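Local coordinates for putative phosphomannomutase (Thermus thermophilus, PDB 1TUO), which probably acts as a magnesium-dependent sugar-phosphate mutase of the phosphohexose mutase family, moving a phosphate group between positions on its substrate, at residues Val79-Lys83 with Tyr151-Leu156; Val86-Leu91 with Gly103-Thr107; Phe93-Leu98 with Leu156-Tyr160; Arg284-Val288 with Glu321-Asp326. All coordinates share one frame. Residue numbers count along the deposited sequence, not the author numbering.

Contact 1. Residues Val79-Lys83 with Tyr151-Leu156; sequences VVLLK and YETLDL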
loop_
_atom_site.group_PDB
_atom_site.type_symbol
_atom_site.label_atom_id
_atom_site.label_comp_id
_atom_site.label_asym_id
_atom_site.label_seq_id
_atom_site.Cartn_x
_atom_site.Cartn_y
_atom_site.Cartn_z
ATOM N N VAL A 79 -8.200 -9.344 23.467
ATOM C CA VAL A 79 -7.155 -9.172 22.464
ATOM C C VAL A 79 -6.725 -10.446 21.753
ATOM O O VAL A 79 -6.657 -11.517 22.355
ATOM C CB VAL A 79 -5.884 -8.543 23.097
ATOM C CG1 VAL A 79 -4.800 -8.365 22.040
ATOM C CG2 VAL A 79 -6.218 -7.206 23.737
ATOM N N VAL A 80 -6.445 -10.307 20.462
ATOM C CA VAL A 80 -5.948 -11.401 19.643
ATOM C C VAL A 80 -4.703 -10.878 18.942
ATOM O O VAL A 80 -4.761 -9.880 18.227
ATOM C CB VAL A 80 -6.958 -11.842 18.560
ATOM C CG1 VAL A 80 -6.261 -12.735 17.535
ATOM C CG2 VAL A 80 -8.118 -12.597 19.202
ATOM N N LEU A 81 -3.573 -11.534 19.175
ATOM C CA LEU A 81 -2.326 -11.146 18.531
ATOM C C LEU A 81 -2.122 -12.152 17.406
ATOM O O LEU A 81 -2.196 -13.356 17.630
ATOM C CB LEU A 81 -1.153 -11.233 19.516
ATOM C CG LEU A 81 0.243 -11.040 18.902
ATOM C CD1 LEU A 81 0.398 -9.609 18.404
ATOM C CD2 LEU A 81 1.322 -11.361 19.945
ATOM N N LEU A 82 -1.883 -11.662 16.195
ATOM C CA LEU A 82 -1.675 -12.562 15.077
ATOM C C LEU A 82 -0.290 -13.177 15.164
ATOM O O LEU A 82 0.692 -12.496 15.467
ATOM C CB LEU A 82 -1.854 -11.822 13.751
ATOM C CG LEU A 82 -3.255 -11.239 13.560
ATOM C CD1 LEU A 82 -3.346 -10.554 12.205
ATOM C CD2 LEU A 82 -4.290 -12.359 13.658
ATOM N N LYS A 83 -0.233 -14.476 14.899
ATOM C CA LYS A 83 1.003 -15.245 14.959
ATOM C C LYS A 83 2.025 -14.929 13.874
ATOM O O LYS A 83 1.734 -15.021 12.675
ATOM C CB LYS A 83 0.680 -16.743 14.914
ATOM C CG LYS A 83 1.909 -17.641 15.023
ATOM C CD LYS A 83 1.535 -19.110 14.902
ATOM C CE LYS A 83 2.764 -20.002 15.019
ATOM N NZ LYS A 83 3.771 -19.703 13.958
ATOM N N TYR A 151 -3.958 -12.713 26.554
ATOM C CA TYR A 151 -4.544 -12.580 25.225
ATOM C C TYR A 151 -4.245 -13.829 24.412
ATOM O O TYR A 151 -3.365 -14.614 24.768
ATOM C CB TYR A 151 -3.989 -11.335 24.516
ATOM C CG TYR A 151 -2.479 -11.285 24.438
ATOM C CD1 TYR A 151 -1.789 -11.927 23.410
ATOM C CD2 TYR A 151 -1.740 -10.605 25.405
ATOM C CE1 TYR A 151 -0.401 -11.894 23.345
ATOM C CE2 TYR A 151 -0.350 -10.566 25.352
ATOM C CZ TYR A 151 0.314 -11.210 24.320
ATOM O OH TYR A 151 1.688 -11.167 24.263
ATOM N N GLU A 152 -4.991 -14.023 23.331
ATOM C CA GLU A 152 -4.789 -15.185 22.478
ATOM C C GLU A 152 -3.888 -14.818 21.311
ATOM O O GLU A 152 -3.834 -13.661 20.905
ATOM C CB GLU A 152 -6.123 -15.675 21.919
ATOM C CG GLU A 152 -7.211 -15.848 22.958
ATOM C CD GLU A 152 -8.520 -16.327 22.357
ATOM O OE1 GLU A 152 -8.942 -15.769 21.322
ATOM O OE2 GLU A 152 -9.131 -17.256 22.927
ATOM N N THR A 153 -3.177 -15.811 20.788
ATOM C CA THR A 153 -2.313 -15.616 19.631
ATOM C C THR A 153 -2.892 -16.568 18.584
ATOM O O THR A 153 -2.931 -17.783 18.792
ATOM C CB THR A 153 -0.850 -15.980 19.947
ATOM O OG1 THR A 153 -0.351 -15.106 20.970
ATOM C CG2 THR A 153 0.012 -15.836 18.703
ATOM N N LEU A 154 -3.355 -16.014 17.467
ATOM C CA LEU A 154 -3.980 -16.823 16.427
ATOM C C LEU A 154 -3.367 -16.691 15.037
ATOM O O LEU A 154 -2.789 -15.661 14.690
ATOM C CB LEU A 154 -5.468 -16.474 16.340
ATOM C CG LEU A 154 -6.312 -16.578 17.617
ATOM C CD1 LEU A 154 -7.761 -16.244 17.277
ATOM C CD2 LEU A 154 -6.214 -17.980 18.218
ATOM N N ASP A 155 -3.513 -17.748 14.243
ATOM C CA ASP A 155 -3.010 -17.769 12.876
ATOM C C ASP A 155 -4.228 -17.761 11.954
ATOM O O ASP A 155 -4.970 -18.741 11.896
ATOM C CB ASP A 155 -2.162 -19.028 12.654
ATOM C CG ASP A 155 -1.642 -19.145 11.229
ATOM O OD1 ASP A 155 -1.579 -18.117 10.520
ATOM O OD2 ASP A 155 -1.279 -20.273 10.824
ATOM N N LEU A 156 -4.443 -16.648 11.255
ATOM C CA LEU A 156 -5.589 -16.512 10.355
ATOM C C LEU A 156 -5.224 -16.537 8.880
ATOM O O LEU A 156 -6.004 -16.101 8.032
ATOM C CB LEU A 156 -6.347 -15.214 10.662
ATOM C CG LEU A 156 -7.341 -15.305 11.822
ATOM C CD1 LEU A 156 -7.924 -13.941 12.120
ATOM C CD2 LEU A 156 -8.444 -16.288 11.459
HETATM O O HOH W 1 -8.785 -13.158 22.634
HETATM O O HOH W 2 -0.374 -15.664 10.736
#
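Four backbone hydrogen bonds join strands 78-82 and 152-154 as neighbouring parallel members of the mixed sheet of the first α/β/α domain. E152 bridges two residues of the facing strand, giving its N to V79 O at 3.2 Å and taking L81 N on its O at 2.8 Å. L154 repeats the pattern two residues further on, with its N 2.9 Å from L81 O and its O 2.8 Å from K83 N. E152 and L154 thus each bond the residues flanking their partners V80 and L82, as parallel pairing requires; L81 faces T153 between them. Weaker CA-H...O contacts fill the gaps, the shortest being T153 CA to L81 O at 3.0 Å. A water gives a hydrogen bond to V79 O and a weak one to E152 OE1.

Strand 152-154 sits at the sheet's margin, while strand 78-82 also pairs with strand 50-55 and is buried. L81 lies on the face covered by helix 61-75, where its CD2 comes 3.8 Å from Y151 CE1. On the other face, near helix 88-97, V80 CG1 meets L154 CD1 at 3.8 Å, and beyond the strand L82 CD2 approaches L156 CD1 to 4.3 Å.

Contact 2. Residues Val86-Leu91 with Gly103-Thr107; sequences VPTPLL and GAMLT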
loop_
_atom_site.group_PDB
_atom_site.type_symbol
_atom_site.label_atom_id
_atom_site.label_comp_id
_atom_site.label_asym_id
_atom_site.label_seq_id
_atom_site.Cartn_x
_atom_site.Cartn_y
_atom_site.Cartn_z
ATOM N N VAL A 86 3.053 -10.502 9.861
ATOM C CA VAL A 86 1.938 -10.563 8.933
ATOM C C VAL A 86 1.808 -9.311 8.071
ATOM O O VAL A 86 2.222 -8.220 8.467
ATOM C CB VAL A 86 0.577 -10.729 9.680
ATOM C CG1 VAL A 86 0.554 -12.026 10.476
ATOM C CG2 VAL A 86 0.346 -9.536 10.599
ATOM N N PRO A 87 1.228 -9.458 6.874
ATOM C CA PRO A 87 1.036 -8.315 5.980
ATOM C C PRO A 87 -0.056 -7.438 6.597
ATOM O O PRO A 87 -0.966 -7.943 7.275
ATOM C CB PRO A 87 0.526 -8.952 4.686
ATOM C CG PRO A 87 1.030 -10.348 4.740
ATOM C CD PRO A 87 0.909 -10.725 6.188
ATOM N N THR A 88 0.030 -6.133 6.370
ATOM C CA THR A 88 -0.989 -5.219 6.872
ATOM C C THR A 88 -2.387 -5.684 6.445
ATOM O O THR A 88 -3.317 -5.707 7.257
ATOM C CB THR A 88 -0.732 -3.780 6.354
ATOM O OG1 THR A 88 0.278 -3.171 7.171
ATOM C CG2 THR A 88 -2.009 -2.929 6.390
ATOM N N PRO A 89 -2.555 -6.058 5.168
ATOM C CA PRO A 89 -3.895 -6.503 4.763
ATOM C C PRO A 89 -4.436 -7.702 5.543
ATOM O O PRO A 89 -5.648 -7.824 5.709
ATOM C CB PRO A 89 -3.740 -6.782 3.264
ATOM C CG PRO A 89 -2.249 -7.012 3.088
ATOM C CD PRO A 89 -1.663 -5.973 4.000
ATOM N N LEU A 90 -3.561 -8.586 6.021
ATOM C CA LEU A 90 -4.035 -9.729 6.804
ATOM C C LEU A 90 -4.567 -9.210 8.148
ATOM O O LEU A 90 -5.591 -9.679 8.655
ATOM C CB LEU A 90 -2.910 -10.743 7.052
ATOM C CG LEU A 90 -3.224 -11.872 8.051
ATOM C CD1 LEU A 90 -4.487 -12.603 7.612
ATOM C CD2 LEU A 90 -2.046 -12.843 8.139
ATOM N N LEU A 91 -3.871 -8.241 8.733
ATOM C CA LEU A 91 -4.329 -7.685 10.000
ATOM C C LEU A 91 -5.674 -6.990 9.787
ATOM O O LEU A 91 -6.615 -7.181 10.561
ATOM C CB LEU A 91 -3.284 -6.711 10.560
ATOM C CG LEU A 91 -3.532 -5.990 11.896
ATOM C CD1 LEU A 91 -4.429 -4.783 11.674
ATOM C CD2 LEU A 91 -4.130 -6.950 12.916
ATOM N N GLY A 103 -8.138 -2.570 15.174
ATOM C CA GLY A 103 -6.878 -3.287 15.097
ATOM C C GLY A 103 -5.702 -2.332 15.164
ATOM O O GLY A 103 -5.833 -1.147 14.854
ATOM N N ALA A 104 -4.553 -2.855 15.579
ATOM C CA ALA A 104 -3.340 -2.058 15.675
ATOM C C ALA A 104 -2.245 -2.843 14.982
ATOM O O ALA A 104 -2.060 -4.023 15.248
ATOM C CB ALA A 104 -2.974 -1.824 17.131
ATOM N N MET A 105 -1.526 -2.185 14.088
ATOM C CA MET A 105 -0.453 -2.858 13.370
ATOM C C MET A 105 0.891 -2.180 13.624
ATOM O O MET A 105 1.062 -0.985 13.422
ATOM C CB MET A 105 -0.782 -2.820 11.877
ATOM C CG MET A 105 0.317 -3.449 11.019
ATOM S SD MET A 105 0.261 -5.246 11.050
ATOM C CE MET A 105 1.778 -5.557 10.136
ATOM N N LEU A 106 1.850 -2.978 14.082
ATOM C CA LEU A 106 3.193 -2.472 14.337
ATOM C C LEU A 106 3.939 -2.575 13.011
ATOM O O LEU A 106 4.306 -3.669 12.563
ATOM C CB LEU A 106 3.898 -3.307 15.414
ATOM C CG LEU A 106 3.660 -2.924 16.883
ATOM C CD1 LEU A 106 4.309 -1.567 17.167
ATOM C CD2 LEU A 106 2.159 -2.887 17.191
ATOM N N THR A 107 4.132 -1.426 12.374
ATOM C CA THR A 107 4.821 -1.371 11.099
ATOM C C THR A 107 5.170 0.062 10.737
ATOM O O THR A 107 4.586 1.007 11.272
ATOM C CB THR A 107 3.936 -1.959 9.961
ATOM O OG1 THR A 107 4.691 -2.031 8.748
ATOM C CG2 THR A 107 2.715 -1.073 9.716
#
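M105 reaches across from its strand to overlap the loop residue V86 and the first turn of helix 88-97 at T88 and L91. The arrangement is a β-α-β crossover: strand 78-82 leads into helix 88-97, which returns to strand 102-106, parallel to the first and separated from it in the sheet by strand 50-55. The helix starts just after P87, whose O accepts L91 N at 3.3 Å.

M105 has chi1 t, chi2 p and chi3 t, a bent path that brings its CE to 3.2 Å from V86 O and its SD to 3.9 Å from L91 CB. Its CG lies 3.9 Å from T88 OG1. No hydrogen bond crosses between the segments; the thioether fills the space by van der Waals contact, its methyl against the V86 carbonyl and its sulfur against L91.

The polar ends of T88, at the start of the helix, and T107, just past strand 102-106, are engaged by other parts of the chain. T88 OG1 bonds D251, in a loop whose DGDADR sequence matches the family's metal-binding motif. T107 OG1 bonds D56 and the backbone N of S109, the serine of the TASHNP sequence that carries the phosphate in relatives. The contact thus lies beneath what is probably the catalytic cleft. At the other end, glycine avoids a tight spot: a CB on G103 would stand 3.3 Å from L91 CD1, whereas G103 C is 4.5 Å from L91 CD1.

Contact 3. Residues Phe93-Leu98 with Leu156-Tyr160; sequences FAVRHL and LREAY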
loop_
_atom_site.group_PDB
_atom_site.type_symbol
_atom_site.label_atom_id
_atom_site.label_comp_id
_atom_site.label_asym_id
_atom_site.label_seq_id
_atom_site.Cartn_x
_atom_site.Cartn_y
_atom_site.Cartn_z
ATOM N N PHE A 93 -7.827 -7.595 7.486
ATOM C CA PHE A 93 -8.818 -8.628 7.214
ATOM C C PHE A 93 -9.270 -9.265 8.529
ATOM O O PHE A 93 -10.463 -9.488 8.748
ATOM C CB PHE A 93 -8.224 -9.717 6.321
ATOM C CG PHE A 93 -8.961 -11.028 6.407
ATOM C CD1 PHE A 93 -10.193 -11.193 5.779
ATOM C CD2 PHE A 93 -8.445 -12.073 7.162
ATOM C CE1 PHE A 93 -10.902 -12.394 5.911
ATOM C CE2 PHE A 93 -9.141 -13.272 7.300
ATOM C CZ PHE A 93 -10.375 -13.429 6.670
ATOM N N ALA A 94 -8.307 -9.562 9.397
ATOM C CA ALA A 94 -8.597 -10.193 10.679
ATOM C C ALA A 94 -9.560 -9.350 11.508
ATOM O O ALA A 94 -10.456 -9.873 12.169
ATOM C CB ALA A 94 -7.303 -10.426 11.446
ATOM N N VAL A 95 -9.376 -8.038 11.474
ATOM C CA VAL A 95 -10.254 -7.154 12.227
ATOM C C VAL A 95 -11.708 -7.340 11.801
ATOM O O VAL A 95 -12.599 -7.469 12.637
ATOM C CB VAL A 95 -9.860 -5.680 12.024
ATOM C CG1 VAL A 95 -10.953 -4.768 12.565
ATOM C CG2 VAL A 95 -8.540 -5.400 12.739
ATOM N N ARG A 96 -11.943 -7.357 10.495
ATOM C CA ARG A 96 -13.300 -7.497 9.982
ATOM C C ARG A 96 -13.815 -8.926 10.166
ATOM O O ARG A 96 -14.962 -9.141 10.575
ATOM C CB ARG A 96 -13.326 -7.106 8.502
ATOM C CG ARG A 96 -14.694 -7.163 7.847
ATOM C CD ARG A 96 -14.580 -6.874 6.358
ATOM N NE ARG A 96 -15.793 -7.221 5.623
ATOM C CZ ARG A 96 -15.730 -6.429 4.537
ATOM N NH1 ARG A 96 -14.787 -5.622 4.083
ATOM N NH2 ARG A 96 -16.703 -6.850 3.724
ATOM N N HIS A 97 -12.955 -9.898 9.884
ATOM C CA HIS A 97 -13.326 -11.306 9.998
ATOM C C HIS A 97 -13.711 -11.707 11.421
ATOM O O HIS A 97 -14.648 -12.486 11.624
ATOM C CB HIS A 97 -12.175 -12.185 9.506
ATOM C CG HIS A 97 -12.524 -13.637 9.396
ATOM N ND1 HIS A 97 -12.086 -14.581 10.299
ATOM C CD2 HIS A 97 -13.265 -14.307 8.481
ATOM C CE1 HIS A 97 -12.537 -15.771 9.943
ATOM N NE2 HIS A 97 -13.256 -15.632 8.843
ATOM N N LEU A 98 -12.993 -11.175 12.403
ATOM C CA LEU A 98 -13.266 -11.489 13.803
ATOM C C LEU A 98 -14.276 -10.544 14.449
ATOM O O LEU A 98 -14.554 -10.645 15.650
ATOM C CB LEU A 98 -11.959 -11.475 14.603
ATOM C CG LEU A 98 -10.931 -12.538 14.208
ATOM C CD1 LEU A 98 -9.685 -12.382 15.060
ATOM C CD2 LEU A 98 -11.531 -13.933 14.400
ATOM N N LEU A 156 -4.443 -16.648 11.255
ATOM C CA LEU A 156 -5.589 -16.512 10.355
ATOM C C LEU A 156 -5.224 -16.537 8.880
ATOM O O LEU A 156 -6.004 -16.101 8.032
ATOM C CB LEU A 156 -6.347 -15.214 10.662
ATOM C CG LEU A 156 -7.341 -15.305 11.822
ATOM C CD1 LEU A 156 -7.924 -13.941 12.120
ATOM C CD2 LEU A 156 -8.444 -16.288 11.459
ATOM N N ARG A 157 -4.044 -17.060 8.577
ATOM C CA ARG A 157 -3.581 -17.131 7.205
ATOM C C ARG A 157 -4.572 -17.865 6.302
ATOM O O ARG A 157 -4.944 -17.365 5.241
ATOM C CB ARG A 157 -2.218 -17.818 7.159
ATOM C CG ARG A 157 -1.595 -17.830 5.790
ATOM C CD ARG A 157 -0.200 -18.413 5.816
ATOM N NE ARG A 157 0.692 -17.641 6.672
ATOM C CZ ARG A 157 2.006 -17.575 6.501
ATOM N NH1 ARG A 157 2.572 -18.238 5.500
ATOM N NH2 ARG A 157 2.755 -16.852 7.324
ATOM N N GLU A 158 -5.005 -19.049 6.727
ATOM C CA GLU A 158 -5.942 -19.834 5.933
ATOM C C GLU A 158 -7.225 -19.073 5.635
ATOM O O GLU A 158 -7.708 -19.083 4.504
ATOM C CB GLU A 158 -6.281 -21.143 6.651
ATOM C CG GLU A 158 -5.144 -22.153 6.698
ATOM C CD GLU A 158 -4.799 -22.721 5.334
ATOM O OE1 GLU A 158 -4.101 -22.036 4.556
ATOM O OE2 GLU A 158 -5.232 -23.857 5.039
ATOM N N ALA A 159 -7.779 -18.413 6.648
ATOM C CA ALA A 159 -9.012 -17.656 6.459
ATOM C C ALA A 159 -8.784 -16.500 5.488
ATOM O O ALA A 159 -9.664 -16.166 4.695
ATOM C CB ALA A 159 -9.518 -17.128 7.800
ATOM N N TYR A 160 -7.605 -15.889 5.563
ATOM C CA TYR A 160 -7.260 -14.784 4.673
ATOM C C TYR A 160 -7.214 -15.301 3.235
ATOM O O TYR A 160 -7.692 -14.640 2.314
ATOM C CB TYR A 160 -5.904 -14.195 5.072
ATOM C CG TYR A 160 -5.395 -13.098 4.154
ATOM C CD1 TYR A 160 -6.129 -11.922 3.949
ATOM C CD2 TYR A 160 -4.177 -13.235 3.492
ATOM C CE1 TYR A 160 -5.654 -10.910 3.096
ATOM C CE2 TYR A 160 -3.695 -12.236 2.645
ATOM C CZ TYR A 160 -4.437 -11.080 2.449
ATOM O OH TYR A 160 -3.957 -10.109 1.590
#
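This is an apolar helix-to-helix contact at the junction of the first two α/β/α domains, where the last turns of helix 88-97 meet the start of helix 157-165. L156, in the N-cap position of the second helix, is one centre of the packing. Its CD1 lies 3.6 Å from A94 CB and 3.8 Å from L98 CD1, while its O accepts Y160 N at 3.0 Å and so closes the first helical turn.

F93 is the other centre. Its CZ comes within 3.4 Å of A159 O and its CE2 within 3.9 Å of A159 CB. Y160 CA sits over one face of the F93 ring in a CH-pi contact, 4.0 Å from the centroid. The two aromatic rings meet obliquely, with their planes at 56° and F93 CG 3.9 Å from Y160 CD1. Further out, A159 CB lies over the H97 ring, 4.3 Å from its centroid, in a second CH-pi contact.

No hydrogen bond crosses between the segments. Y160 OH turns instead to D347, and H97 ND1, covered here, has no polar partner in the model. Between these two segments the contact therefore rests on shape and on aromatic and aliphatic surface, not on directional polar bonds.

Contact 4. Residues Arg284-Val288 with Glu321-Asp326; sequences RGRAV and EFLKGD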
loop_
_atom_site.group_PDB
_atom_site.type_symbol
_atom_site.label_atom_id
_atom_site.label_comp_id
_atom_site.label_asym_id
_atom_site.label_seq_id
_atom_site.Cartn_x
_atom_site.Cartn_y
_atom_site.Cartn_z
ATOM N N ARG A 284 -18.464 -2.106 -12.323
ATOM C CA ARG A 284 -18.946 -0.760 -12.590
ATOM C C ARG A 284 -18.757 0.139 -11.382
ATOM O O ARG A 284 -18.447 -0.329 -10.286
ATOM C CB ARG A 284 -20.423 -0.790 -12.991
ATOM C CG ARG A 284 -20.667 -0.359 -14.432
ATOM C CD ARG A 284 -19.833 -1.189 -15.395
ATOM N NE ARG A 284 -19.971 -0.752 -16.781
ATOM C CZ ARG A 284 -19.312 -1.294 -17.800
ATOM N NH1 ARG A 284 -18.468 -2.295 -17.589
ATOM N NH2 ARG A 284 -19.501 -0.842 -19.032
ATOM N N GLY A 285 -18.947 1.433 -11.596
ATOM C CA GLY A 285 -18.782 2.391 -10.522
ATOM C C GLY A 285 -17.666 3.349 -10.883
ATOM O O GLY A 285 -17.370 3.554 -12.056
ATOM N N ARG A 286 -17.034 3.930 -9.876
ATOM C CA ARG A 286 -15.959 4.878 -10.124
ATOM C C ARG A 286 -14.614 4.387 -9.609
ATOM O O ARG A 286 -14.537 3.478 -8.783
ATOM C CB ARG A 286 -16.304 6.213 -9.466
ATOM C CG ARG A 286 -16.710 6.042 -8.020
ATOM C CD ARG A 286 -17.214 7.325 -7.374
ATOM N NE ARG A 286 -17.635 7.050 -6.004
ATOM C CZ ARG A 286 -17.238 7.734 -4.936
ATOM N NH1 ARG A 286 -16.401 8.760 -5.061
ATOM N NH2 ARG A 286 -17.670 7.379 -3.736
ATOM N N ALA A 287 -13.553 4.986 -10.131
ATOM C CA ALA A 287 -12.201 4.668 -9.708
ATOM C C ALA A 287 -11.799 5.859 -8.848
ATOM O O ALA A 287 -12.154 6.996 -9.162
ATOM C CB ALA A 287 -11.280 4.557 -10.923
ATOM N N VAL A 288 -11.075 5.607 -7.761
ATOM C CA VAL A 288 -10.643 6.684 -6.880
ATOM C C VAL A 288 -9.119 6.744 -6.914
ATOM O O VAL A 288 -8.456 5.714 -6.850
ATOM C CB VAL A 288 -11.120 6.442 -5.430
ATOM C CG1 VAL A 288 -10.853 7.680 -4.577
ATOM C CG2 VAL A 288 -12.605 6.081 -5.427
ATOM N N GLU A 321 -14.446 7.069 0.459
ATOM C CA GLU A 321 -15.209 6.863 -0.767
ATOM C C GLU A 321 -15.603 5.405 -0.985
ATOM O O GLU A 321 -16.696 5.122 -1.471
ATOM C CB GLU A 321 -14.429 7.409 -1.969
ATOM C CG GLU A 321 -14.245 8.924 -1.901
ATOM C CD GLU A 321 -15.544 9.647 -1.542
ATOM O OE1 GLU A 321 -15.603 10.290 -0.472
ATOM O OE2 GLU A 321 -16.511 9.557 -2.330
ATOM N N PHE A 322 -14.718 4.479 -0.628
ATOM C CA PHE A 322 -15.018 3.056 -0.773
ATOM C C PHE A 322 -16.269 2.701 0.030
ATOM O O PHE A 322 -17.152 1.984 -0.448
ATOM C CB PHE A 322 -13.854 2.215 -0.247
ATOM C CG PHE A 322 -12.813 1.881 -1.279
ATOM C CD1 PHE A 322 -12.603 2.701 -2.383
ATOM C CD2 PHE A 322 -12.002 0.759 -1.111
ATOM C CE1 PHE A 322 -11.601 2.414 -3.305
ATOM C CE2 PHE A 322 -10.992 0.460 -2.028
ATOM C CZ PHE A 322 -10.791 1.292 -3.128
ATOM N N LEU A 323 -16.333 3.207 1.257
ATOM C CA LEU A 323 -17.459 2.924 2.136
ATOM C C LEU A 323 -18.785 3.433 1.566
ATOM O O LEU A 323 -19.855 3.044 2.035
ATOM C CB LEU A 323 -17.187 3.502 3.530
ATOM C CG LEU A 323 -15.957 2.891 4.226
ATOM C CD1 LEU A 323 -15.735 3.544 5.581
ATOM C CD2 LEU A 323 -16.151 1.388 4.391
ATOM N N LYS A 324 -18.710 4.288 0.546
ATOM C CA LYS A 324 -19.910 4.814 -0.105
ATOM C C LYS A 324 -20.544 3.655 -0.881
ATOM O O LYS A 324 -21.754 3.635 -1.113
ATOM C CB LYS A 324 -19.544 5.964 -1.060
ATOM C CG LYS A 324 -20.739 6.769 -1.578
ATOM C CD LYS A 324 -20.316 7.965 -2.455
ATOM C CE LYS A 324 -19.464 8.980 -1.685
ATOM N NZ LYS A 324 -19.077 10.187 -2.500
ATOM N N GLY A 325 -19.711 2.701 -1.286
ATOM C CA GLY A 325 -20.189 1.522 -1.993
ATOM C C GLY A 325 -20.400 1.598 -3.495
ATOM O O GLY A 325 -21.052 0.721 -4.071
ATOM N N ASP A 326 -19.844 2.616 -4.141
ATOM C CA ASP A 326 -20.012 2.772 -5.581
ATOM C C ASP A 326 -18.672 2.843 -6.318
ATOM O O ASP A 326 -18.581 3.448 -7.385
ATOM C CB ASP A 326 -20.834 4.035 -5.862
ATOM C CG ASP A 326 -21.294 4.130 -7.307
ATOM O OD1 ASP A 326 -21.886 5.170 -7.674
ATOM O OD2 ASP A 326 -21.073 3.170 -8.076
#
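R286 starts with chi1 p and then runs extended, with chi2 and chi3 both t, carrying its guanidinium from strand 286-290 to the end of helix 315-322 in the third α/β/α domain. That helix is the crossover of a β-α-β unit from strand 308-311 to strand 327-331, and strand 286-290 lies between the two in the sheet. R286 NH1 and NH2, each 2.8 Å from E321 OE2, form a salt bridge with it; NH1 also bonds T309. E321 is folded by chi1 m and chi2 m. K324 turns at chi3 m, which swings its NZ to 2.6 Å from E321 OE2 in a second salt bridge, so three nitrogen donors converge on one oxygen.

The backbone makes one bond across, R286 N to D326 O at 3.0 Å. A type I turn from F322 to G325 brings the chain there; at G325's positive phi a CB would jam against K324 O. A CB on G285 would lie 2.5 Å from D326 O. Deeper in, V288 CG2 meets E321 CB at 4.1 Å and the F322 ring edge, at CE1, at 4.4 Å.

With R286 NH2 and K324 NZ only 3.4 Å apart, two like charges sit close together, made tolerable by the E321 carboxylate that bridges both.

How the contacts relate
Contacts 1, 2 and 3 form one cluster with centres 11 to 12 Å apart, whereas contact 4 lies in the third α/β/α domain, its centre 23 to 32 Å from theirs. Helix 88-97 serves both contacts 2 and 3, and contacts 1 and 2 reach the same sheet. Along the chain, contact 2 is nested within the loop closed by contact 1, while contact 3 crosses both; contact 4 follows in series. L156 belongs to contacts 1 and 3, so the chain passes from the marginal strand of the first domain's sheet, through L156, into helix 157-165. Contacts 1-3 thus link that sheet, by way of helix 88-97, to helix 157-165, while contact 4 belongs to the separate third domain.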